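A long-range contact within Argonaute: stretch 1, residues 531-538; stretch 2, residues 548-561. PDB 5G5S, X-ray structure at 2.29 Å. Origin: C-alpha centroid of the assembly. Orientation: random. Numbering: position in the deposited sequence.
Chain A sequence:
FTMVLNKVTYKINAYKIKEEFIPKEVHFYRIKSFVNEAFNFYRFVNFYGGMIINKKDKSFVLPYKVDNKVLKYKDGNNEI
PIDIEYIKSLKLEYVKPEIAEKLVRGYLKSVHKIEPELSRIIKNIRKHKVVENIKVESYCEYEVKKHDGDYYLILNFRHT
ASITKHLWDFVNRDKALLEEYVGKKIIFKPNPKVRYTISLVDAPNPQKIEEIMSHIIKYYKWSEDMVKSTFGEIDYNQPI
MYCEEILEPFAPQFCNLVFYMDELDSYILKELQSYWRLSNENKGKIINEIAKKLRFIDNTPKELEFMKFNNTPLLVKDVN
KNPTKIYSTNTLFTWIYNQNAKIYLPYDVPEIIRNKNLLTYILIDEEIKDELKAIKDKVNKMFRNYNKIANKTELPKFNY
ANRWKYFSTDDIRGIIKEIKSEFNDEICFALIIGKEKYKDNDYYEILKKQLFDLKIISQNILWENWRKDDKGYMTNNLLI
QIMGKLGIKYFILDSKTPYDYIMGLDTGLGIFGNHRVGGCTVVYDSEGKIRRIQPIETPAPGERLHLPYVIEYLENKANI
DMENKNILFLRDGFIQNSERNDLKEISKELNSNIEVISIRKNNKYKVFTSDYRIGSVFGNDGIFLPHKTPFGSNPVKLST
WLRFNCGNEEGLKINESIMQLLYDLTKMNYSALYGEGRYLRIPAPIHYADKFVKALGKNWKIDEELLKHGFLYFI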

ATOM      1  N   ARG A 531     -14.289   9.342  -9.511  1.00 64.08           N
ATOM      2  CA  ARG A 531     -14.966  10.626  -9.633  1.00 64.86           C
ATOM      3  C   ARG A 531     -14.039  11.761  -9.241  1.00 69.67           C
ATOM      4  O   ARG A 531     -14.127  12.840  -9.828  1.00 72.50           O
ATOM      5  CB  ARG A 531     -16.272  10.659  -8.820  1.00 63.49           C
ATOM      6  CG  ARG A 531     -17.307   9.604  -9.259  1.00 74.32           C
ATOM      7  CD  ARG A 531     -17.721   9.681 -10.730  1.00 79.45           C
ATOM      8  NE  ARG A 531     -18.505  10.883 -11.035  1.00 83.97           N
ATOM      9  CZ  ARG A 531     -19.836  10.939 -11.049  1.00101.10           C
ATOM     10  NH1 ARG A 531     -20.560   9.856 -10.778  1.00 83.89           N
ATOM     11  NH2 ARG A 531     -20.453  12.079 -11.336  1.00 90.96           N
ATOM     12  N   ARG A 532     -13.150  11.521  -8.247  1.00 63.49           N
ATOM     13  CA  ARG A 532     -12.175  12.496  -7.747  1.00 61.87           C
ATOM     14  C   ARG A 532     -10.934  11.810  -7.160  1.00 60.78           C
ATOM     15  O   ARG A 532     -11.024  10.755  -6.530  1.00 58.81           O
ATOM     16  CB  ARG A 532     -12.779  13.391  -6.633  1.00 62.44           C
ATOM     17  CG  ARG A 532     -14.069  14.160  -6.940  1.00 76.31           C
ATOM     18  CD  ARG A 532     -13.850  15.381  -7.814  1.00 84.42           C
ATOM     19  NE  ARG A 532     -13.329  16.492  -7.030  1.00 98.32           N
ATOM     20  CZ  ARG A 532     -14.074  17.479  -6.548  1.00111.79           C
ATOM     21  NH1 ARG A 532     -15.380  17.516  -6.790  1.00 89.53           N
ATOM     22  NH2 ARG A 532     -13.516  18.451  -5.841  1.00101.32           N
ATOM     23  N   ILE A 533      -9.781  12.431  -7.372  1.00 55.86           N
ATOM     24  CA  ILE A 533      -8.515  12.093  -6.740  1.00 54.52           C
ATOM     25  C   ILE A 533      -8.291  13.391  -5.941  1.00 62.35           C
ATOM     26  O   ILE A 533      -7.883  14.415  -6.493  1.00 64.15           O
ATOM     27  CB  ILE A 533      -7.380  11.740  -7.717  1.00 57.60           C
ATOM     28  CG1 ILE A 533      -7.796  10.589  -8.671  1.00 57.22           C
ATOM     29  CG2 ILE A 533      -6.097  11.406  -6.928  1.00 57.95           C
ATOM     30  CD1 ILE A 533      -6.915  10.428  -9.923  1.00 59.41           C
ATOM     31  N   GLN A 534      -8.748  13.375  -4.685  1.00 59.03           N
ATOM     32  CA  GLN A 534      -8.759  14.531  -3.808  1.00 59.41           C
ATOM     33  C   GLN A 534      -7.601  14.647  -2.824  1.00 62.22           C
ATOM     34  O   GLN A 534      -7.662  14.013  -1.772  1.00 60.45           O
ATOM     35  CB  GLN A 534     -10.120  14.603  -3.064  1.00 60.66           C
ATOM     36  CG  GLN A 534     -10.540  16.008  -2.644  1.00 63.98           C
ATOM     37  CD  GLN A 534     -10.531  16.974  -3.803  1.00 74.51           C
ATOM     38  OE1 GLN A 534     -11.294  16.832  -4.775  1.00 71.27           O
ATOM     39  NE2 GLN A 534      -9.616  17.932  -3.755  1.00 63.58           N
ATOM     40  N   PRO A 535      -6.599  15.536  -3.069  1.00 61.08           N
ATOM     41  CA  PRO A 535      -5.561  15.771  -2.042  1.00 61.31           C
ATOM     42  C   PRO A 535      -6.207  16.404  -0.803  1.00 64.22           C
ATOM     43  O   PRO A 535      -7.166  17.158  -0.938  1.00 62.57           O
ATOM     44  CB  PRO A 535      -4.599  16.771  -2.710  1.00 64.73           C
ATOM     45  CG  PRO A 535      -4.958  16.778  -4.164  1.00 69.13           C
ATOM     46  CD  PRO A 535      -6.412  16.432  -4.231  1.00 63.54           C
ATOM     47  N   ILE A 536      -5.723  16.060   0.394  1.00 62.48           N
ATOM     48  CA  ILE A 536      -6.265  16.601   1.649  1.00 63.15           C
ATOM     49  C   ILE A 536      -5.189  17.409   2.357  1.00 69.89           C
ATOM     50  O   ILE A 536      -4.109  16.883   2.630  1.00 68.61           O
ATOM     51  CB  ILE A 536      -6.882  15.503   2.595  1.00 64.44           C
ATOM     52  CG1 ILE A 536      -7.818  14.478   1.869  1.00 61.93           C
ATOM     53  CG2 ILE A 536      -7.528  16.111   3.861  1.00 66.58           C
ATOM     54  CD1 ILE A 536      -9.112  15.024   1.216  1.00 62.97           C
ATOM     55  N   GLU A 537      -5.497  18.686   2.661  1.00 70.91           N
ATOM     56  CA  GLU A 537      -4.613  19.594   3.406  1.00 73.98           C
ATOM     57  C   GLU A 537      -4.730  19.232   4.878  1.00 80.24           C
ATOM     58  O   GLU A 537      -5.837  18.924   5.320  1.00 77.56           O
ATOM     59  CB  GLU A 537      -5.063  21.052   3.241  1.00 76.78           C
ATOM     60  CG  GLU A 537      -4.904  21.624   1.847  1.00 88.41           C
ATOM     61  CD  GLU A 537      -5.539  22.993   1.682  1.00113.68           C
ATOM     62  OE1 GLU A 537      -5.027  23.963   2.286  1.00115.79           O
ATOM     63  OE2 GLU A 537      -6.546  23.097   0.944  1.00104.37           O
ATOM     64  N   THR A 538      -3.615  19.288   5.642  1.00 81.48           N
ATOM     65  CA  THR A 538      -3.639  18.995   7.088  1.00 83.08           C
ATOM     66  C   THR A 538      -4.417  20.095   7.848  1.00 89.89           C
ATOM     67  O   THR A 538      -4.370  21.255   7.418  1.00 90.63           O
ATOM     68  CB  THR A 538      -2.232  18.812   7.662  1.00 95.68           C
ATOM     69  OG1 THR A 538      -1.442  19.954   7.354  1.00 97.57           O
ATOM     70  CG2 THR A 538      -1.558  17.544   7.184  1.00 94.22           C
TER
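Stretch 2 548-561: PYVIEYLENKANID

Residues 531-537 of stretch 1 form a strand that begins earlier in the chain. Residues 548-556 of stretch 2 are helical, and this helix also begins before the stretch. The two axes approach to 9.3 Å, and their N-to-C directions differ by 117°. The segments therefore run obliquely, more against each other than along. By nearest CA atoms, Tyr549 pairs with Thr538, Val550 with Ile536, Ala558 with Gln534 and Ile560 with Arg532.

After the helix the chain turns. Asn559 leaves helical geometry with positive phi, and Ile560 N donates back to Leu554 O at 2.9 Å. Lys557 N and, weakly, Ala558 N share Tyr553 O, each at 2.9 Å. Arg532 NH2 donates to Ala558 O at 2.6 Å, with the acceptor at the edge of the guanidinium, near its plane. Ile560 covers one face of that group, with CG1 3.8 Å from Arg532 NH1. Within the strand, Gln534 OE1 accepts two weak bonds from Arg532, from NE at 3.1 Å and from NH2 at 2.9 Å. The two side chains thus lie side by side, and OE1 has its donors within its own strand. Gln534 CD packs on Ala558 CB at 3.7 Å.

Two tyrosines, one helical turn apart, both donate to Glu537. Tyr549 OH reaches the backbone, Glu537 O, at 2.7 Å. Tyr553 OH reaches the carboxylate, Glu537 OE2, at 2.6 Å. Both tyrosines have chi1 near t, and their CA-to-CB bonds point toward the strand.

Ile536 packs deeper, against the rings of both tyrosines and Leu554, with its CG2 over one face of the Tyr553 ring. Its CA-to-CB bond points sideways, but the end of the side chain comes nearer the helix. Ile536 CD1 lies 3.7 Å from Tyr553 CD2 and 3.8 Å from Leu554 CD2. Ile536 CG2 lies 4.0 Å from Tyr549 CE2. The contact buries 521 Å², both sides summed.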

ATOM      1  N   PRO A 548     -13.084  12.432  10.922  1.00 59.08           N
ATOM      2  CA  PRO A 548     -14.032  13.562  10.989  1.00 59.31           C
ATOM      3  C   PRO A 548     -13.585  14.801  10.196  1.00 62.15           C
ATOM      4  O   PRO A 548     -14.414  15.398   9.509  1.00 61.57           O
ATOM      5  CB  PRO A 548     -14.130  13.843  12.492  1.00 63.05           C
ATOM      6  CG  PRO A 548     -13.817  12.528  13.125  1.00 66.80           C
ATOM      7  CD  PRO A 548     -12.739  11.954  12.280  1.00 61.01           C
ATOM      8  N   TYR A 549     -12.276  15.146  10.240  1.00 58.48           N
ATOM      9  CA  TYR A 549     -11.706  16.271   9.489  1.00 59.92           C
ATOM     10  C   TYR A 549     -11.734  16.054   7.971  1.00 63.31           C
ATOM     11  O   TYR A 549     -12.002  17.008   7.243  1.00 63.76           O
ATOM     12  CB  TYR A 549     -10.286  16.618   9.971  1.00 63.71           C
ATOM     13  CG  TYR A 549      -9.579  17.627   9.092  1.00 68.02           C
ATOM     14  CD1 TYR A 549      -9.810  18.993   9.236  1.00 71.83           C
ATOM     15  CD2 TYR A 549      -8.731  17.214   8.071  1.00 68.39           C
ATOM     16  CE1 TYR A 549      -9.212  19.921   8.381  1.00 73.02           C
ATOM     17  CE2 TYR A 549      -8.104  18.131   7.232  1.00 70.09           C
ATOM     18  CZ  TYR A 549      -8.344  19.483   7.388  1.00 78.10           C
ATOM     19  OH  TYR A 549      -7.697  20.371   6.562  1.00 81.19           O
ATOM     20  N   VAL A 550     -11.452  14.814   7.494  1.00 58.29           N
ATOM     21  CA  VAL A 550     -11.475  14.450   6.075  1.00 56.68           C
ATOM     22  C   VAL A 550     -12.871  14.757   5.502  1.00 61.34           C
ATOM     23  O   VAL A 550     -12.974  15.422   4.468  1.00 61.64           O
ATOM     24  CB  VAL A 550     -11.049  12.968   5.833  1.00 59.47           C
ATOM     25  CG1 VAL A 550     -11.274  12.538   4.380  1.00 57.79           C
ATOM     26  CG2 VAL A 550      -9.599  12.740   6.236  1.00 59.95           C
ATOM     27  N   ILE A 551     -13.929  14.305   6.204  1.00 56.89           N
ATOM     28  CA  ILE A 551     -15.329  14.496   5.818  1.00 56.79           C
ATOM     29  C   ILE A 551     -15.681  15.970   5.735  1.00 64.00           C
ATOM     30  O   ILE A 551     -16.264  16.392   4.736  1.00 64.78           O
ATOM     31  CB  ILE A 551     -16.290  13.674   6.721  1.00 59.57           C
ATOM     32  CG1 ILE A 551     -15.957  12.155   6.641  1.00 57.86           C
ATOM     33  CG2 ILE A 551     -17.744  13.937   6.334  1.00 62.15           C
ATOM     34  CD1 ILE A 551     -16.512  11.294   7.759  1.00 59.89           C
ATOM     35  N   GLU A 552     -15.277  16.760   6.756  1.00 63.23           N
ATOM     36  CA  GLU A 552     -15.490  18.205   6.819  1.00 64.99           C
ATOM     37  C   GLU A 552     -14.812  18.869   5.622  1.00 67.03           C
ATOM     38  O   GLU A 552     -15.426  19.703   4.972  1.00 67.78           O
ATOM     39  CB  GLU A 552     -14.916  18.789   8.122  1.00 68.39           C
ATOM     40  CG  GLU A 552     -15.722  18.475   9.371  1.00 86.17           C
ATOM     41  CD  GLU A 552     -15.127  19.076  10.631  1.00113.44           C
ATOM     42  OE1 GLU A 552     -15.325  20.292  10.855  1.00125.26           O
ATOM     43  OE2 GLU A 552     -14.445  18.341  11.383  1.00 98.74           O
ATOM     44  N   TYR A 553     -13.563  18.463   5.318  1.00 61.93           N
ATOM     45  CA  TYR A 553     -12.755  18.960   4.209  1.00 62.26           C
ATOM     46  C   TYR A 553     -13.408  18.657   2.850  1.00 65.36           C
ATOM     47  O   TYR A 553     -13.429  19.536   1.980  1.00 65.86           O
ATOM     48  CB  TYR A 553     -11.322  18.372   4.264  1.00 63.05           C
ATOM     49  CG  TYR A 553     -10.377  19.025   3.276  1.00 64.65           C
ATOM     50  CD1 TYR A 553      -9.709  20.204   3.594  1.00 67.84           C
ATOM     51  CD2 TYR A 553     -10.190  18.491   2.001  1.00 63.89           C
ATOM     52  CE1 TYR A 553      -8.885  20.842   2.669  1.00 69.75           C
ATOM     53  CE2 TYR A 553      -9.372  19.121   1.067  1.00 65.61           C
ATOM     54  CZ  TYR A 553      -8.719  20.294   1.408  1.00 75.37           C
ATOM     55  OH  TYR A 553      -7.909  20.913   0.496  1.00 80.57           O
ATOM     56  N   LEU A 554     -13.933  17.420   2.673  1.00 59.34           N
ATOM     57  CA  LEU A 554     -14.570  17.006   1.419  1.00 59.01           C
ATOM     58  C   LEU A 554     -15.844  17.782   1.123  1.00 65.95           C
ATOM     59  O   LEU A 554     -16.116  18.089  -0.033  1.00 66.73           O
ATOM     60  CB  LEU A 554     -14.835  15.485   1.384  1.00 57.31           C
ATOM     61  CG  LEU A 554     -13.623  14.539   1.417  1.00 59.30           C
ATOM     62  CD1 LEU A 554     -14.082  13.139   1.619  1.00 57.77           C
ATOM     63  CD2 LEU A 554     -12.786  14.633   0.152  1.00 60.57           C
ATOM     64  N   GLU A 555     -16.611  18.106   2.168  1.00 64.82           N
ATOM     65  CA  GLU A 555     -17.869  18.838   2.079  1.00 66.78           C
ATOM     66  C   GLU A 555     -17.652  20.353   1.900  1.00 72.77           C
ATOM     67  O   GLU A 555     -18.254  20.951   1.011  1.00 73.03           O
ATOM     68  CB  GLU A 555     -18.756  18.510   3.317  1.00 68.53           C
ATOM     69  CG  GLU A 555     -20.122  19.194   3.368  1.00 84.85           C
ATOM     70  CD  GLU A 555     -21.132  18.778   2.312  1.00108.13           C
ATOM     71  OE1 GLU A 555     -21.460  17.573   2.248  1.00 95.69           O
ATOM     72  OE2 GLU A 555     -21.615  19.657   1.562  1.00107.20           O
ATOM     73  N   ASN A 556     -16.774  20.956   2.724  1.00 71.47           N
ATOM     74  CA  ASN A 556     -16.515  22.403   2.766  1.00 73.47           C
ATOM     75  C   ASN A 556     -15.418  22.967   1.856  1.00 80.07           C
ATOM     76  O   ASN A 556     -15.553  24.103   1.405  1.00 83.08           O
ATOM     77  CB  ASN A 556     -16.307  22.872   4.208  1.00 73.72           C
ATOM     78  CG  ASN A 556     -17.458  22.578   5.144  1.00 96.73           C
ATOM     79  OD1 ASN A 556     -18.615  22.927   4.889  1.00 89.36           O
ATOM     80  ND2 ASN A 556     -17.154  21.962   6.275  1.00 92.59           N
ATOM     81  N   LYS A 557     -14.330  22.224   1.621  1.00 75.89           N
ATOM     82  CA  LYS A 557     -13.215  22.699   0.793  1.00 76.31           C
ATOM     83  C   LYS A 557     -13.039  21.945  -0.532  1.00 80.06           C
ATOM     84  O   LYS A 557     -12.351  22.451  -1.419  1.00 81.62           O
ATOM     85  CB  LYS A 557     -11.907  22.720   1.604  1.00 78.55           C
ATOM     86  N   ALA A 558     -13.643  20.747  -0.678  1.00 74.67           N
ATOM     87  CA  ALA A 558     -13.542  19.969  -1.920  1.00 73.51           C
ATOM     88  C   ALA A 558     -14.805  20.034  -2.765  1.00 76.39           C
ATOM     89  O   ALA A 558     -14.757  19.691  -3.945  1.00 76.39           O
ATOM     90  CB  ALA A 558     -13.162  18.527  -1.633  1.00 72.34           C
ATOM     91  N   ASN A 559     -15.918  20.520  -2.181  1.00 72.85           N
ATOM     92  CA  ASN A 559     -17.222  20.679  -2.836  1.00 74.18           C
ATOM     93  C   ASN A 559     -17.915  19.359  -3.210  1.00 77.35           C
ATOM     94  O   ASN A 559     -18.677  19.311  -4.179  1.00 79.67           O
ATOM     95  CB  ASN A 559     -17.180  21.678  -4.032  1.00 77.16           C
ATOM     96  CG  ASN A 559     -16.452  22.981  -3.769  1.00101.34           C
ATOM     97  OD1 ASN A 559     -15.411  23.260  -4.377  1.00 94.76           O
ATOM     98  ND2 ASN A 559     -16.982  23.815  -2.871  1.00 91.95           N
ATOM     99  N   ILE A 560     -17.688  18.301  -2.425  1.00 70.95           N
ATOM    100  CA  ILE A 560     -18.364  17.023  -2.653  1.00 69.75           C
ATOM    101  C   ILE A 560     -19.609  17.002  -1.756  1.00 74.44           C
ATOM    102  O   ILE A 560     -19.503  17.264  -0.552  1.00 73.48           O
ATOM    103  CB  ILE A 560     -17.423  15.797  -2.436  1.00 70.35           C
ATOM    104  CG1 ILE A 560     -16.267  15.790  -3.476  1.00 70.36           C
ATOM    105  CG2 ILE A 560     -18.203  14.470  -2.479  1.00 69.26           C
ATOM    106  CD1 ILE A 560     -14.955  15.280  -2.974  1.00 69.15           C
ATOM    107  N   ASP A 561     -20.792  16.747  -2.347  1.00 72.50           N
ATOM    108  CA  ASP A 561     -22.030  16.660  -1.575  1.00 72.36           C
ATOM    109  C   ASP A 561     -21.969  15.362  -0.783  1.00 72.57           C
ATOM    110  O   ASP A 561     -21.880  14.274  -1.353  1.00 70.62           O
ATOM    111  CB  ASP A 561     -23.290  16.732  -2.469  1.00 76.03           C
ATOM    112  CG  ASP A 561     -24.634  16.658  -1.741  1.00 85.69           C
ATOM    113  OD1 ASP A 561     -24.669  16.920  -0.512  1.00 84.01           O
ATOM    114  OD2 ASP A 561     -25.657  16.373  -2.408  1.00 94.14           O
TER